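Local coordinates for protein endoglucanase (Clostridium thermocellum, PDB 2E4T) that probably hydrolyses internal beta-1,4-glucosidic bonds of cellulose and xyloglucan, this chain being the glycoside hydrolase family 44 part, a TIM barrel with a beta domain, of a longer multidomain enzyme, at residues Q125-T128 and S132-K135; W64-D69 and H194-P199. One frame throughout, in Å; residues are numbered along the deposited sequence. Where two conformers were deposited one is given.

Contact 1: Q125-T128 and S132-K135; sequences QEET and SRWK
In the long excursion that follows barrel strand 104-109 of this TIM-barrel module, the loop leaving strand 121-122 folds back on itself, and Glu127 meets Arg133 and Trp134 just as the chain starts strand 134-138. The two alpha carbons of Glu127 and Arg133 come within 6.6 Å, and both side chains point across the gap. Glu127, stretched out beyond CG, crosses the Arg133 chain at a slant, CD 3.4 Å from Arg133 CG, and OE1 reaches Arg133 NH1 at 3.0 Å in a salt bridge. Arg133 has to bend for this: chi2 and chi3, near -57° and -54°, curl the chain back and bring the guanidinium round. OE1 lies close to the guanidinium plane, but NH1 comes in from above the carboxylate plane, and the two planes stand 73° apart; this is a single-atom contact rather than a flat, two-pronged pairing. The backbone carbonyl of Glu127 meets the edge of the Trp134 indole, where NE1 gives a bent, weak hydrogen bond to Glu127 O at 2.9 Å. Arg133 CB packs 4.0 Å above the rim of the same indole. Within 125-128, Thr128 N and OG1 both bond to Gln125 O, OG1 at 2.7 Å, closing the short turn before the contact.

Arg133 has other partners: NE makes a salt bridge with Asp118, while NH1 and NH2 bond to the carbonyls of Pro122 and Gly121. Glu127 OE1 also takes the N-H of Ser124. With its N-H groups gripped by carbonyls and two acids, the mostly buried guanidinium is held in rotation and its charge is probably well compensated.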
# COMPACT_ATOMS: atom_id res chain seq x y z
N GLN A 125 5.36 -1.30 32.68
CA GLN A 125 6.49 -0.46 32.36
C GLN A 125 7.77 -0.97 33.02
O GLN A 125 8.88 -0.81 32.49
CB GLN A 125 6.23 1.01 32.71
CG GLN A 125 7.29 1.91 32.11
CD GLN A 125 6.95 3.37 32.20
OE1 GLN A 125 5.88 3.78 32.56
NE2 GLN A 125 7.91 4.21 31.83
N GLU A 126 7.65 -1.64 34.18
CA GLU A 126 8.83 -2.19 34.85
C GLU A 126 9.36 -3.41 34.11
O GLU A 126 10.52 -3.77 34.33
CB GLU A 126 8.47 -2.50 36.31
CG GLU A 126 8.11 -1.22 37.06
CD GLU A 126 6.74 -0.72 36.79
OE1 GLU A 126 5.76 -1.50 36.78
OE2 GLU A 126 6.57 0.53 36.55
N GLU A 127 8.57 -3.98 33.21
CA GLU A 127 8.97 -5.11 32.35
C GLU A 127 9.36 -4.65 30.95
O GLU A 127 9.46 -5.46 30.01
CB GLU A 127 7.80 -6.09 32.26
CG GLU A 127 7.57 -6.85 33.57
CD GLU A 127 6.30 -7.67 33.60
OE1 GLU A 127 5.29 -7.33 32.92
OE2 GLU A 127 6.31 -8.70 34.34
N THR A 128 9.65 -3.36 30.77
CA THR A 128 10.19 -2.86 29.52
C THR A 128 11.39 -3.68 29.15
O THR A 128 12.25 -4.05 29.99
CB THR A 128 10.55 -1.37 29.65
OG1 THR A 128 9.35 -0.62 29.86
CG2 THR A 128 11.28 -0.81 28.43
N SER A 132 11.83 -10.67 31.37
CA SER A 132 11.31 -12.01 31.14
C SER A 132 10.14 -12.00 30.15
O SER A 132 9.79 -13.07 29.61
CB SER A 132 10.81 -12.63 32.46
OG SER A 132 9.71 -11.93 32.96
N ARG A 133 9.53 -10.83 29.92
CA ARG A 133 8.37 -10.76 29.03
C ARG A 133 8.77 -10.72 27.54
O ARG A 133 7.86 -10.76 26.69
CB ARG A 133 7.51 -9.54 29.35
CG ARG A 133 7.07 -9.48 30.82
CD ARG A 133 6.30 -10.69 31.29
NE ARG A 133 5.14 -11.00 30.46
CZ ARG A 133 3.98 -10.35 30.49
NH1 ARG A 133 3.81 -9.33 31.33
NH2 ARG A 133 3.01 -10.72 29.65
N TRP A 134 10.06 -10.61 27.25
CA TRP A 134 10.50 -10.37 25.87
C TRP A 134 11.63 -11.29 25.50
O TRP A 134 12.47 -11.67 26.36
CB TRP A 134 11.01 -8.90 25.77
CG TRP A 134 10.00 -7.88 26.11
CD1 TRP A 134 9.95 -7.13 27.25
CD2 TRP A 134 8.85 -7.48 25.33
NE1 TRP A 134 8.88 -6.28 27.24
CE2 TRP A 134 8.17 -6.47 26.07
CE3 TRP A 134 8.32 -7.92 24.11
CZ2 TRP A 134 7.02 -5.87 25.57
CZ3 TRP A 134 7.16 -7.34 23.64
CH2 TRP A 134 6.53 -6.32 24.37
N LYS A 135 11.74 -11.55 24.20
CA LYS A 135 12.94 -12.16 23.62
C LYS A 135 13.63 -11.13 22.73
O LYS A 135 12.95 -10.37 22.01
CB LYS A 135 12.57 -13.38 22.78
CG LYS A 135 11.85 -14.48 23.54
CD LYS A 135 12.65 -15.05 24.68
CE LYS A 135 11.90 -16.18 25.39
NZ LYS A 135 12.74 -16.71 26.54

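Contact 2: W64-D69 and H194-P199; sequences WLHYSD and HPRIHP
His66, the residue of 64-69 that touches Pro195 and Arg196, sits in a tight turn that begins at Trp64, whose carbonyl O takes the N-H of Tyr67 at 3.0 Å. Leu65 and His66, inside that turn, both have left-handed helical backbone angles, and the sharp reversal sends the His66 side chain toward 194-199. Its ring is the centre of the contact. Arg196 CG comes up against ND1 at 3.6 Å, and beyond it, in the conformer given of the two deposited, the arginine runs on over one face of the imidazole: NE is 3.7 Å from His66 CD2, with the guanidinium tilted 35° from the ring and displaced toward its rim. The bend at chi2 (-81°) turns the arginine chain across the histidine. Pro195 meets the ring near CE1, its CG 3.6 Å away, with the proline crossing the imidazole at about a right angle.

A water bridges the His66 side chain and the Arg196 backbone, 2.9 Å from His66 ND1 and 2.8 Å from Arg196 N, whose N-H it accepts; it is a polar link between segments that otherwise meet by packing. After His66 the chain enters strand 67-69, where Ser68 OG bonds to Asn59 and Ser116, and Asp69 forms a salt bridge with Arg47. In 194-199 the turn is closed by Ile197 N and His198 N, both bonded to His194 O. Segment 64-69 belongs to the excursion after barrel strand 40-43; the loop 194-199 lies in the one that follows barrel strand 180-183. The contact is therefore surface packing between two beta-alpha loops of a TIM barrel, at the C-terminal ends of its strands.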
# COMPACT_ATOMS: atom_id res chain seq x y z
N TRP A 64 -3.85 -1.77 23.03
CA TRP A 64 -4.60 -2.39 24.14
C TRP A 64 -3.66 -2.75 25.30
O TRP A 64 -3.25 -3.90 25.46
CB TRP A 64 -5.43 -3.60 23.72
CG TRP A 64 -6.41 -3.94 24.86
CD1 TRP A 64 -6.20 -4.82 25.90
CD2 TRP A 64 -7.71 -3.42 25.06
NE1 TRP A 64 -7.31 -4.89 26.71
CE2 TRP A 64 -8.25 -4.04 26.22
CE3 TRP A 64 -8.49 -2.50 24.38
CZ2 TRP A 64 -9.54 -3.78 26.71
CZ3 TRP A 64 -9.78 -2.22 24.91
CH2 TRP A 64 -10.26 -2.86 26.03
N LEU A 65 -3.32 -1.77 26.10
CA LEU A 65 -2.74 -1.96 27.46
C LEU A 65 -1.43 -2.77 27.42
O LEU A 65 -1.06 -3.43 28.41
CB LEU A 65 -3.78 -2.62 28.38
CG LEU A 65 -5.11 -1.85 28.51
CD1 LEU A 65 -6.06 -2.61 29.40
CD2 LEU A 65 -4.91 -0.43 28.97
N HIS A 66 -0.73 -2.72 26.30
CA HIS A 66 0.54 -3.43 26.19
C HIS A 66 0.37 -4.92 26.47
O HIS A 66 1.27 -5.59 27.00
CB HIS A 66 1.66 -2.82 27.03
CG HIS A 66 1.67 -1.35 26.88
ND1 HIS A 66 2.22 -0.72 25.77
CD2 HIS A 66 1.15 -0.38 27.69
CE1 HIS A 66 1.98 0.57 25.91
NE2 HIS A 66 1.36 0.81 27.06
N TYR A 67 -0.75 -5.50 26.04
CA TYR A 67 -1.01 -6.93 26.24
C TYR A 67 -0.19 -7.79 25.28
O TYR A 67 -0.25 -7.57 24.06
CB TYR A 67 -2.48 -7.31 25.99
CG TYR A 67 -3.36 -7.26 27.20
CD1 TYR A 67 -3.32 -6.21 28.14
CD2 TYR A 67 -4.26 -8.26 27.45
CE1 TYR A 67 -4.21 -6.17 29.22
CE2 TYR A 67 -5.13 -8.25 28.55
CZ TYR A 67 -5.08 -7.20 29.45
OH TYR A 67 -5.94 -7.13 30.52
N SER A 68 0.47 -8.82 25.83
CA SER A 68 0.99 -9.92 25.02
C SER A 68 -0.02 -11.05 25.07
O SER A 68 -0.46 -11.47 26.16
CB SER A 68 2.29 -10.45 25.59
OG SER A 68 3.38 -9.59 25.18
N ASP A 69 -0.43 -11.56 23.88
CA ASP A 69 -1.51 -12.52 23.84
C ASP A 69 -1.53 -13.23 22.48
O ASP A 69 -0.57 -13.13 21.68
CB ASP A 69 -2.83 -11.77 24.09
CG ASP A 69 -3.07 -10.70 23.00
OD1 ASP A 69 -2.60 -10.88 21.89
OD2 ASP A 69 -3.68 -9.63 23.27
N HIS A 194 4.85 1.28 20.83
CA HIS A 194 5.49 0.14 21.48
C HIS A 194 6.57 0.58 22.50
O HIS A 194 7.71 0.10 22.47
CB HIS A 194 6.10 -0.79 20.44
CG HIS A 194 5.08 -1.45 19.60
ND1 HIS A 194 4.23 -2.42 20.09
CD2 HIS A 194 4.81 -1.30 18.27
CE1 HIS A 194 3.46 -2.81 19.07
NE2 HIS A 194 3.79 -2.16 17.96
N PRO A 195 6.20 1.45 23.45
CA PRO A 195 7.21 1.95 24.40
C PRO A 195 7.82 0.85 25.29
O PRO A 195 8.89 1.07 25.85
CB PRO A 195 6.40 2.98 25.24
CG PRO A 195 4.98 2.44 25.19
CD PRO A 195 4.83 1.99 23.73
N ARG A 196 7.10 -0.26 25.48
CA ARG A 196 7.63 -1.34 26.32
C ARG A 196 8.67 -2.18 25.56
O ARG A 196 9.39 -2.97 26.21
CB ARG A 196 6.52 -2.26 26.85
CG ARG A 196 5.30 -1.68 27.46
CD ARG A 196 5.36 -1.21 28.93
NE ARG A 196 4.45 -0.29 29.42
CZ ARG A 196 4.58 1.00 29.44
NH1 ARG A 196 5.54 1.79 28.92
NH2 ARG A 196 3.53 1.56 29.96
N ILE A 197 8.73 -2.02 24.23
CA ILE A 197 9.80 -2.62 23.42
C ILE A 197 10.92 -1.64 23.17
O ILE A 197 12.12 -1.99 23.27
CB ILE A 197 9.21 -3.11 22.06
CG1 ILE A 197 8.19 -4.21 22.28
CG2 ILE A 197 10.38 -3.57 21.13
CD1 ILE A 197 7.51 -4.72 21.02
N HIS A 198 10.56 -0.38 22.83
CA HIS A 198 11.52 0.58 22.30
C HIS A 198 11.17 1.95 22.87
O HIS A 198 10.63 2.82 22.17
CB HIS A 198 11.44 0.59 20.77
CG HIS A 198 12.55 1.32 20.10
ND1 HIS A 198 12.74 2.69 20.16
CD2 HIS A 198 13.54 0.84 19.33
CE1 HIS A 198 13.83 3.02 19.46
NE2 HIS A 198 14.32 1.89 18.94
N PRO A 199 11.47 2.19 24.15
CA PRO A 199 11.06 3.42 24.80
C PRO A 199 11.67 4.69 24.23
O PRO A 199 11.07 5.77 24.37
CB PRO A 199 11.49 3.22 26.27
CG PRO A 199 12.63 2.18 26.20
CD PRO A 199 12.12 1.25 25.12
O HOH W 1 4.68 -1.21 24.41

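Contacts 1 and 2 lie about 9 Å apart, centre to centre, and between them involve three successive beta-alpha excursions of the barrel. Contact 1 is internal to the middle excursion and partly buried, whereas contact 2 bridges the flanking ones at the surface. Their chemistry differs: contact 1 has a salt bridge and a weak hydrogen bond, contact 2 an arginine packed over a histidine face and a bridging water. They also touch directly. Trp134 is where they meet, its CH2 3.4 Å from Ile197 CG1, and Thr128 CG2 lies 3.6 Å from Arg196 O. Along the chain, contact 1 is nested within the long span closed by contact 2, and Arg196 bonds backbone to backbone with Ala129.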